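PDB 2R8R: sensor protein from Pseudomonas syringae pv. tomato, which probably acts as the KdpD sensor histidine kinase of a two-component system, phosphorylating itself on histidine with ATP, and is represented here by its N-terminal P-loop NTPase-like domain. Local coordinates for residues A[111-115]-A[116-120]; A[127-130]-A[131-134]; A[147-150]-A[151-154]; A[75-78]-A[79-83]. One frame throughout, in Å; residues are numbered along the deposited sequence.

Interaction 1. Residues A[111-115]-A[116-120]; sequences QELLA and AGIDV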
loop_
_atom_site.group_PDB
_atom_site.type_symbol
_atom_site.label_atom_id
_atom_site.label_comp_id
_atom_site.label_asym_id
_atom_site.label_seq_id
_atom_site.Cartn_x
_atom_site.Cartn_y
_atom_site.Cartn_z
ATOM N N GLN A 111 -4.224 7.553 10.468
ATOM C CA GLN A 111 -4.552 8.886 10.959
ATOM C C GLN A 111 -4.187 8.973 12.433
ATOM O O GLN A 111 -3.701 9.986 12.863
ATOM C CB GLN A 111 -6.045 9.275 10.742
ATOM C CG GLN A 111 -6.573 9.400 9.308
ATOM C CD GLN A 111 -5.819 10.397 8.461
ATOM O OE1 GLN A 111 -5.538 11.514 8.898
ATOM N NE2 GLN A 111 -5.502 10.010 7.219
ATOM N N GLU A 112 -4.414 7.903 13.189
ATOM C CA GLU A 112 -4.094 7.859 14.623
ATOM C C GLU A 112 -2.607 7.982 14.929
ATOM O O GLU A 112 -2.220 8.648 15.877
ATOM C CB GLU A 112 -4.616 6.576 15.304
ATOM C CG GLU A 112 -4.663 6.717 16.806
ATOM C CD GLU A 112 -5.248 5.550 17.551
ATOM O OE1 GLU A 112 -5.340 4.440 16.990
ATOM O OE2 GLU A 112 -5.610 5.755 18.747
ATOM N N LEU A 113 -1.784 7.307 14.136
ATOM C CA LEU A 113 -0.320 7.433 14.238
ATOM C C LEU A 113 0.070 8.862 13.948
ATOM O O LEU A 113 0.873 9.418 14.637
ATOM C CB LEU A 113 0.387 6.514 13.225
ATOM C CG LEU A 113 0.212 5.002 13.432
ATOM C CD1 LEU A 113 0.602 4.276 12.169
ATOM C CD2 LEU A 113 1.030 4.570 14.676
ATOM N N LEU A 114 -0.507 9.433 12.897
ATOM C CA LEU A 114 -0.204 10.791 12.466
ATOM C C LEU A 114 -0.600 11.848 13.516
ATOM O O LEU A 114 0.133 12.816 13.714
ATOM C CB LEU A 114 -0.897 11.076 11.135
ATOM C CG LEU A 114 -0.421 10.366 9.857
ATOM C CD1 LEU A 114 -1.447 10.672 8.698
ATOM C CD2 LEU A 114 0.934 10.823 9.521
ATOM N N ALA A 115 -1.733 11.628 14.205
ATOM C CA ALA A 115 -2.179 12.509 15.302
ATOM C C ALA A 115 -1.254 12.418 16.517
ATOM O O ALA A 115 -1.150 13.370 17.274
ATOM C CB ALA A 115 -3.645 12.220 15.709
ATOM N N ALA A 116 -0.575 11.284 16.673
ATOM C CA ALA A 116 0.437 11.076 17.721
ATOM C C ALA A 116 1.802 11.633 17.335
ATOM O O ALA A 116 2.744 11.514 18.102
ATOM C CB ALA A 116 0.561 9.578 18.089
ATOM N N GLY A 117 1.908 12.255 16.166
ATOM C CA GLY A 117 3.133 12.882 15.713
ATOM C C GLY A 117 4.083 11.933 14.997
ATOM O O GLY A 117 5.232 12.261 14.764
ATOM N N ILE A 118 3.612 10.735 14.681
ATOM C CA ILE A 118 4.412 9.735 13.989
ATOM C C ILE A 118 4.243 9.955 12.473
ATOM O O ILE A 118 3.123 10.049 11.957
ATOM C CB ILE A 118 4.000 8.284 14.437
ATOM C CG1 ILE A 118 4.172 8.147 15.973
ATOM C CG2 ILE A 118 4.793 7.157 13.655
ATOM C CD1 ILE A 118 3.408 6.956 16.582
ATOM N N ASP A 119 5.363 10.055 11.769
ATOM C CA ASP A 119 5.345 10.090 10.306
ATOM C C ASP A 119 4.975 8.720 9.760
ATOM O O ASP A 119 5.306 7.688 10.355
ATOM C CB ASP A 119 6.723 10.511 9.749
ATOM C CG ASP A 119 7.113 11.937 10.139
ATOM O OD1 ASP A 119 6.241 12.837 10.190
ATOM O OD2 ASP A 119 8.311 12.155 10.380
ATOM N N VAL A 120 4.283 8.721 8.624
ATOM C CA VAL A 120 3.893 7.504 7.959
ATOM C C VAL A 120 4.214 7.505 6.466
ATOM O O VAL A 120 3.933 8.475 5.753
ATOM C CB VAL A 120 2.385 7.164 8.172
ATOM C CG1 VAL A 120 2.053 5.893 7.391
ATOM C CG2 VAL A 120 2.037 6.980 9.689
#
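The carbonyl O of L113 receives the backbone N of I118 at 3.0 Å, and the same oxygen takes a weak second bond from A116 N, so one acceptor of the last helical turn serves two donors. A116 N also reaches E112 O at 3.2 Å. Next round the turn, G117 N binds L114 O at 3.1 Å. The I118 side chain packs against the L113 carbonyl: CB lies 3.3 Å from L113 O, and CD1 extends on to meet L113 CD2. The L113 and I118 side chains cross obliquely there. The bonds from I118 N to L113 O and from G117 N to L114 O, together with the positive phi of G117 (86°), a backbone conformation glycine adopts readily, make this a Schellman motif, which closes helix 106-115 and turns the chain into strand 119-125 of a beta-alpha-beta unit in the parallel sheet. Farther along, V120 sends CG2 against the helix, 3.9 Å from L113 CB and 4.0 Å from L114 CD2. That methyl lies anti to the carbonyl carbon of V120, whose side chain meets both leucines at about a right angle. L114 CD2 also comes to 3.4 Å from I118 O, where the CA of L114 makes a CA-H...O contact. Around this shell, L7 of the neighbouring strand 7-12 touches L114 and V120, V88 and V90 of strand 87-90 pack on I118 and V120, and L77 of helix 77-83 meets L113.

Interaction 2. Residues A[127-130]-A[131-134]; sequences QHLE and SLND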
loop_
_atom_site.group_PDB
_atom_site.type_symbol
_atom_site.label_atom_id
_atom_site.label_comp_id
_atom_site.label_asym_id
_atom_site.label_seq_id
_atom_site.Cartn_x
_atom_site.Cartn_y
_atom_site.Cartn_z
ATOM N N GLN A 127 -6.784 2.231 -8.152
ATOM C CA GLN A 127 -8.135 1.632 -8.247
ATOM C C GLN A 127 -9.004 1.772 -6.996
ATOM O O GLN A 127 -10.247 1.703 -7.072
ATOM C CB GLN A 127 -8.032 0.133 -8.565
ATOM C CG GLN A 127 -7.295 -0.651 -7.500
ATOM C CD GLN A 127 -7.020 -2.087 -7.870
ATOM O OE1 GLN A 127 -7.898 -2.922 -7.654
ATOM N NE2 GLN A 127 -5.786 -2.403 -8.399
ATOM N N HIS A 128 -8.344 1.944 -5.847
ATOM C CA HIS A 128 -9.010 2.011 -4.557
ATOM C C HIS A 128 -9.670 3.328 -4.270
ATOM O O HIS A 128 -10.549 3.400 -3.432
ATOM C CB HIS A 128 -8.037 1.647 -3.437
ATOM C CG HIS A 128 -7.489 0.264 -3.568
ATOM N ND1 HIS A 128 -8.227 -0.865 -3.266
ATOM C CD2 HIS A 128 -6.292 -0.172 -4.018
ATOM C CE1 HIS A 128 -7.494 -1.935 -3.496
ATOM N NE2 HIS A 128 -6.315 -1.542 -3.954
ATOM N N LEU A 129 -9.298 4.373 -4.980
ATOM C CA LEU A 129 -9.940 5.661 -4.771
ATOM C C LEU A 129 -11.451 5.606 -5.049
ATOM O O LEU A 129 -11.858 5.163 -6.124
ATOM C CB LEU A 129 -9.285 6.725 -5.644
ATOM C CG LEU A 129 -7.868 7.078 -5.185
ATOM C CD1 LEU A 129 -7.239 8.057 -6.165
ATOM C CD2 LEU A 129 -7.902 7.655 -3.748
ATOM N N GLU A 130 -12.251 6.096 -4.091
ATOM C CA GLU A 130 -13.722 6.105 -4.204
ATOM C C GLU A 130 -14.267 6.668 -5.522
ATOM O O GLU A 130 -15.072 6.024 -6.194
ATOM C CB GLU A 130 -14.345 6.884 -3.038
ATOM C CG GLU A 130 -14.877 6.011 -1.927
ATOM C CD GLU A 130 -15.277 6.808 -0.686
ATOM O OE1 GLU A 130 -15.487 8.044 -0.761
ATOM O OE2 GLU A 130 -15.365 6.182 0.382
ATOM N N SER A 131 -13.805 7.871 -5.878
ATOM C CA SER A 131 -14.201 8.556 -7.117
ATOM C C SER A 131 -14.011 7.735 -8.396
ATOM O O SER A 131 -14.679 7.993 -9.395
ATOM C CB SER A 131 -13.400 9.840 -7.260
ATOM O OG SER A 131 -12.011 9.540 -7.338
ATOM N N LEU A 132 -13.099 6.759 -8.352
ATOM C CA LEU A 132 -12.702 5.933 -9.504
ATOM C C LEU A 132 -13.295 4.498 -9.486
ATOM O O LEU A 132 -13.000 3.716 -10.393
ATOM C CB LEU A 132 -11.148 5.849 -9.544
ATOM C CG LEU A 132 -10.364 7.156 -9.799
ATOM C CD1 LEU A 132 -8.832 6.952 -9.839
ATOM C CD2 LEU A 132 -10.849 7.841 -11.109
ATOM N N ASN A 133 -14.103 4.146 -8.475
ATOM C CA ASN A 133 -14.574 2.739 -8.292
ATOM C C ASN A 133 -15.322 2.197 -9.525
ATOM O O ASN A 133 -15.008 1.107 -10.017
ATOM C CB ASN A 133 -15.480 2.607 -7.040
ATOM C CG ASN A 133 -15.693 1.139 -6.585
ATOM O OD1 ASN A 133 -16.746 0.515 -6.857
ATOM N ND2 ASN A 133 -14.710 0.598 -5.865
ATOM N N ASP A 134 -16.301 2.988 -9.987
ATOM C CA ASP A 134 -17.126 2.700 -11.162
ATOM C C ASP A 134 -16.349 2.741 -12.482
ATOM O O ASP A 134 -16.547 1.899 -13.336
ATOM C CB ASP A 134 -18.312 3.666 -11.225
ATOM C CG ASP A 134 -19.276 3.497 -10.039
ATOM O OD1 ASP A 134 -19.046 2.578 -9.212
ATOM O OD2 ASP A 134 -20.266 4.274 -9.926
HETATM O O HOH W 1 -12.609 2.321 -5.875
HETATM O O HOH W 2 -16.919 5.396 -8.383
#
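L129 and L132 both hold CG anti to their carbonyl carbon (chi1 -70° and -65°), and with both chains extended at chi2 the two side chains run alongside each other until CD1 of L129 stands 4.2 Å from CD1 of L132. They flank a beta turn spanning 129-132, closed by L132 N to L129 O at 3.0 Å. An overlapping turn follows, closed by N133 N to E130 O along a nearly straight N-H, and leads into helix 133-140 of the P-loop NTPase-like domain. Both leucines also rest on T207 of helix 194-209. On the N133 side, CG lies anti to the backbone N (chi1 -165°), which carries the amide back over the preceding loop; its ND2 donates to V144 O as well as to a water. S131 OG probably hydrogen-bonds to D150 OD2, though the modelled distance is too short to be trusted. A second water bridges the start of the helix, donating to E130 O and accepting from D134 N. The first water draws the loop together: it donates to Q127 O at 2.7 Å and to L129 O at 3.0 Å, and accepts from N133 ND2 at 2.7 Å.

Interaction 3. Residues A[147-150]-A[151-154]; sequences TLPD and WVLQ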
loop_
_atom_site.group_PDB
_atom_site.type_symbol
_atom_site.label_atom_id
_atom_site.label_comp_id
_atom_site.label_asym_id
_atom_site.label_seq_id
_atom_site.Cartn_x
_atom_site.Cartn_y
_atom_site.Cartn_z
ATOM N N THR A 147 -12.055 0.298 -0.599
ATOM C CA THR A 147 -11.960 1.648 -1.130
ATOM C C THR A 147 -11.358 2.630 -0.100
ATOM O O THR A 147 -11.277 2.347 1.105
ATOM C CB THR A 147 -13.327 2.203 -1.549
ATOM O OG1 THR A 147 -14.173 2.224 -0.399
ATOM C CG2 THR A 147 -13.980 1.381 -2.684
ATOM N N LEU A 148 -10.930 3.776 -0.625
ATOM C CA LEU A 148 -10.254 4.854 0.128
ATOM C C LEU A 148 -10.930 6.193 -0.219
ATOM O O LEU A 148 -11.128 6.504 -1.388
ATOM C CB LEU A 148 -8.756 4.900 -0.245
ATOM C CG LEU A 148 -7.907 5.937 0.476
ATOM C CD1 LEU A 148 -7.705 5.476 1.956
ATOM C CD2 LEU A 148 -6.579 6.241 -0.269
ATOM N N PRO A 149 -11.342 6.964 0.792
ATOM C CA PRO A 149 -11.879 8.275 0.426
ATOM C C PRO A 149 -10.784 9.108 -0.195
ATOM O O PRO A 149 -9.621 9.094 0.284
ATOM C CB PRO A 149 -12.367 8.867 1.766
ATOM C CG PRO A 149 -12.543 7.700 2.661
ATOM C CD PRO A 149 -11.426 6.739 2.241
ATOM N N ASP A 150 -11.135 9.793 -1.275
ATOM C CA ASP A 150 -10.156 10.584 -2.006
ATOM C C ASP A 150 -9.422 11.587 -1.097
ATOM O O ASP A 150 -8.224 11.795 -1.245
ATOM C CB ASP A 150 -10.827 11.296 -3.165
ATOM C CG ASP A 150 -11.367 10.329 -4.198
ATOM O OD1 ASP A 150 -12.066 9.380 -3.796
ATOM O OD2 ASP A 150 -11.091 10.522 -5.407
ATOM N N TRP A 151 -10.144 12.172 -0.144
ATOM C CA TRP A 151 -9.577 13.180 0.762
ATOM C C TRP A 151 -8.419 12.665 1.613
ATOM O O TRP A 151 -7.544 13.436 1.960
ATOM C CB TRP A 151 -10.663 13.832 1.641
ATOM C CG TRP A 151 -11.227 12.924 2.674
ATOM C CD1 TRP A 151 -12.397 12.255 2.605
ATOM C CD2 TRP A 151 -10.621 12.563 3.934
ATOM N NE1 TRP A 151 -12.581 11.509 3.745
ATOM C CE2 TRP A 151 -11.507 11.675 4.575
ATOM C CE3 TRP A 151 -9.435 12.939 4.593
ATOM C CZ2 TRP A 151 -11.246 11.141 5.841
ATOM C CZ3 TRP A 151 -9.173 12.417 5.848
ATOM C CH2 TRP A 151 -10.070 11.527 6.462
ATOM N N VAL A 152 -8.382 11.369 1.911
ATOM C CA VAL A 152 -7.261 10.774 2.668
ATOM C C VAL A 152 -5.957 10.944 1.883
ATOM O O VAL A 152 -4.891 11.332 2.437
ATOM C CB VAL A 152 -7.487 9.287 3.042
ATOM C CG1 VAL A 152 -6.217 8.683 3.619
ATOM C CG2 VAL A 152 -8.571 9.150 4.061
ATOM N N LEU A 153 -6.052 10.698 0.583
ATOM C CA LEU A 153 -4.898 10.883 -0.298
ATOM C C LEU A 153 -4.606 12.359 -0.621
ATOM O O LEU A 153 -3.445 12.754 -0.679
ATOM C CB LEU A 153 -5.077 10.041 -1.566
ATOM C CG LEU A 153 -3.945 10.091 -2.577
ATOM C CD1 LEU A 153 -3.891 8.821 -3.336
ATOM C CD2 LEU A 153 -4.183 11.266 -3.530
ATOM N N GLN A 154 -5.662 13.154 -0.833
ATOM C CA GLN A 154 -5.539 14.597 -1.153
ATOM C C GLN A 154 -4.861 15.398 -0.043
ATOM O O GLN A 154 -4.124 16.337 -0.300
ATOM C CB GLN A 154 -6.911 15.219 -1.446
ATOM C CG GLN A 154 -7.493 14.718 -2.769
ATOM C CD GLN A 154 -8.992 14.998 -2.956
ATOM O OE1 GLN A 154 -9.639 15.632 -2.112
ATOM N NE2 GLN A 154 -9.545 14.530 -4.093
#
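From the extended L148 and P149 the chain enters helix 150-154, where V152 N donates to P149 O (3.1 Å) and Q154 N to D150 O (2.9 Å). This is the first turn of a short helix that precedes strand 158-161, an outermost strand of the parallel sheet in the P-loop NTPase-like domain. D150 O takes a weak second bond from L153 N. The D150 carboxylate leads away from this turn toward S131 of the 127-134 loop. On the buried side, L148 carries CG anti to its backbone N (chi1 -178°), which lets CD1 reach V152 CG1 at 3.9 Å; the two side chains cross at about a right angle, and W107 of helix 106-115 touches both. V152 CG2 in turn lies over one face of the W151 ring, displaced toward its rim, while the edge-to-face partner of that ring is W107. Along the outer side, Q154 folds back over its own turn, with CG 3.4 Å from D150 O and NE2 3.6 Å from D150 CB. The ring of P149 flanks the indole of W151. The indole swings back toward the proline because chi1 of W151 is 70°, setting CG between the backbone N and the carbonyl carbon. P149 CB thereby meets the pyrrole part of the indole obliquely, 3.5 Å from W151 CD1 and 3.3 Å from W151 NE1.

Interaction 4. Residues A[75-78]-A[79-83]; sequences MDLD and ALLKA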
loop_
_atom_site.group_PDB
_atom_site.type_symbol
_atom_site.label_atom_id
_atom_site.label_comp_id
_atom_site.label_asym_id
_atom_site.label_seq_id
_atom_site.Cartn_x
_atom_site.Cartn_y
_atom_site.Cartn_z
HETATM N N MSE A 75 -1.266 -4.861 11.522
HETATM C CA MSE A 75 -0.383 -3.982 12.207
HETATM C C MSE A 75 -0.788 -3.874 13.693
HETATM O O MSE A 75 -1.999 -3.763 14.043
HETATM C CB MSE A 75 -0.477 -2.634 11.546
HETATM C CG MSE A 75 0.397 -1.620 12.101
HETATM SE SE MSE A 75 0.032 0.109 11.299
HETATM C CE MSE A 75 -1.766 0.328 11.791
ATOM N N ASP A 76 0.231 -3.945 14.547
ATOM C CA ASP A 76 0.041 -3.789 15.963
ATOM C C ASP A 76 0.068 -2.311 16.324
ATOM O O ASP A 76 1.046 -1.793 16.819
ATOM C CB ASP A 76 1.093 -4.572 16.720
ATOM C CG ASP A 76 0.797 -4.674 18.184
ATOM O OD1 ASP A 76 -0.173 -4.062 18.671
ATOM O OD2 ASP A 76 1.532 -5.403 18.854
ATOM N N LEU A 77 -1.057 -1.655 16.091
ATOM C CA LEU A 77 -1.219 -0.227 16.273
ATOM C C LEU A 77 -0.883 0.224 17.709
ATOM O O LEU A 77 -0.176 1.220 17.918
ATOM C CB LEU A 77 -2.667 0.139 15.928
ATOM C CG LEU A 77 -3.115 1.608 15.998
ATOM C CD1 LEU A 77 -2.248 2.509 15.084
ATOM C CD2 LEU A 77 -4.640 1.708 15.646
ATOM N N ASP A 78 -1.416 -0.516 18.673
ATOM C CA ASP A 78 -1.209 -0.265 20.083
ATOM C C ASP A 78 0.262 -0.298 20.444
ATOM O O ASP A 78 0.711 0.547 21.130
ATOM C CB ASP A 78 -1.930 -1.322 20.937
ATOM C CG ASP A 78 -3.426 -1.119 20.987
ATOM O OD1 ASP A 78 -3.948 -0.447 20.079
ATOM O OD2 ASP A 78 -4.086 -1.634 21.935
ATOM N N ALA A 79 1.010 -1.277 19.969
ATOM C CA ALA A 79 2.440 -1.315 20.238
ATOM C C ALA A 79 3.176 -0.160 19.559
ATOM O O ALA A 79 4.137 0.364 20.131
ATOM C CB ALA A 79 3.040 -2.662 19.829
ATOM N N LEU A 80 2.742 0.234 18.352
ATOM C CA LEU A 80 3.398 1.318 17.626
ATOM C C LEU A 80 3.189 2.647 18.349
ATOM O O LEU A 80 4.085 3.482 18.395
ATOM C CB LEU A 80 2.908 1.407 16.155
ATOM C CG LEU A 80 3.295 0.243 15.217
ATOM C CD1 LEU A 80 2.434 0.230 13.959
ATOM C CD2 LEU A 80 4.786 0.188 14.913
ATOM N N LEU A 81 2.008 2.848 18.912
ATOM C CA LEU A 81 1.695 4.096 19.600
ATOM C C LEU A 81 2.495 4.167 20.881
ATOM O O LEU A 81 2.952 5.241 21.269
ATOM C CB LEU A 81 0.202 4.232 19.896
ATOM C CG LEU A 81 -0.688 4.527 18.692
ATOM C CD1 LEU A 81 -2.155 4.192 19.003
ATOM C CD2 LEU A 81 -0.553 5.990 18.215
ATOM N N LYS A 82 2.688 3.011 21.516
ATOM C CA LYS A 82 3.462 2.949 22.744
ATOM C C LYS A 82 4.954 3.206 22.513
ATOM O O LYS A 82 5.574 3.993 23.240
ATOM C CB LYS A 82 3.237 1.625 23.463
ATOM C CG LYS A 82 1.948 1.600 24.307
ATOM C CD LYS A 82 1.894 0.365 25.283
ATOM C CE LYS A 82 0.435 0.016 25.776
ATOM N NZ LYS A 82 -0.336 -0.869 24.812
ATOM N N ALA A 83 5.526 2.553 21.508
ATOM C CA ALA A 83 6.947 2.712 21.183
ATOM C C ALA A 83 7.258 4.102 20.601
ATOM O O ALA A 83 8.391 4.579 20.675
ATOM C CB ALA A 83 7.361 1.635 20.226
#
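D76 leads into the helix beside A79, and its side chain runs from CB to the carboxylate along that residue. CB is 4.1 Å from the methyl CB of A79. CG comes closer to the same methyl, at 3.4 Å, and the carboxylate then divides its work: OD2 rests against A79 CB, while OD1 takes the backbone N of A79 at 3.3 Å. The N-H points almost straight at OD1 (163°) but meets it from above the carboxylate plane. A first torsion of -169°, with CG anti to the backbone N, carries the carboxylate forward over the first turn. D76 is thus the N-cap of helix 77-83, its side chain capping one of the amide groups at the helix start, and a negative charge there probably interacts favourably with the helix dipole. The carbonyl of D76 begins the regular bonding, receiving L80 N; L81 N to L77 O and K82 N to D78 O follow. On the buried flank, the selenomethionine M75 crosses L80 at about a right angle, its CG tight against L80 CD1 at 3.3 Å and its SE 3.6 Å from that same methyl. L81 lies alongside L77, with L81 CD1 4.1 Å from L77 CG, and both touch E112 of helix 106-115. On the exposed flank, K82 bends at its last torsion toward D78, yet NZ stays 4.8 Å from D78 OD2, beyond salt-bridge contact.

Interactions 1 and 4 sit on neighbouring helices of the same flank and share a leucine-lined interface, so helix 77-83 lies against the last turn of helix 106-115. Interactions 2 and 3 form a second pair, centres 9 Å apart, joined by a probable backbone hydrogen bond between H128 O and L148 N. Q111 packing on V152 links the two pairs. Interaction 2 is a surface contact with two waters, although its leucines also pack together; the other three are partly buried. Their polar chemistry differs too: backbone bonds of a Schellman turn with a positive-phi glycine close a helix in interaction 1, a carboxylate caps one in interaction 4, and in interaction 3 the aspartate at the helix start directs its carboxylate to the 127-134 loop.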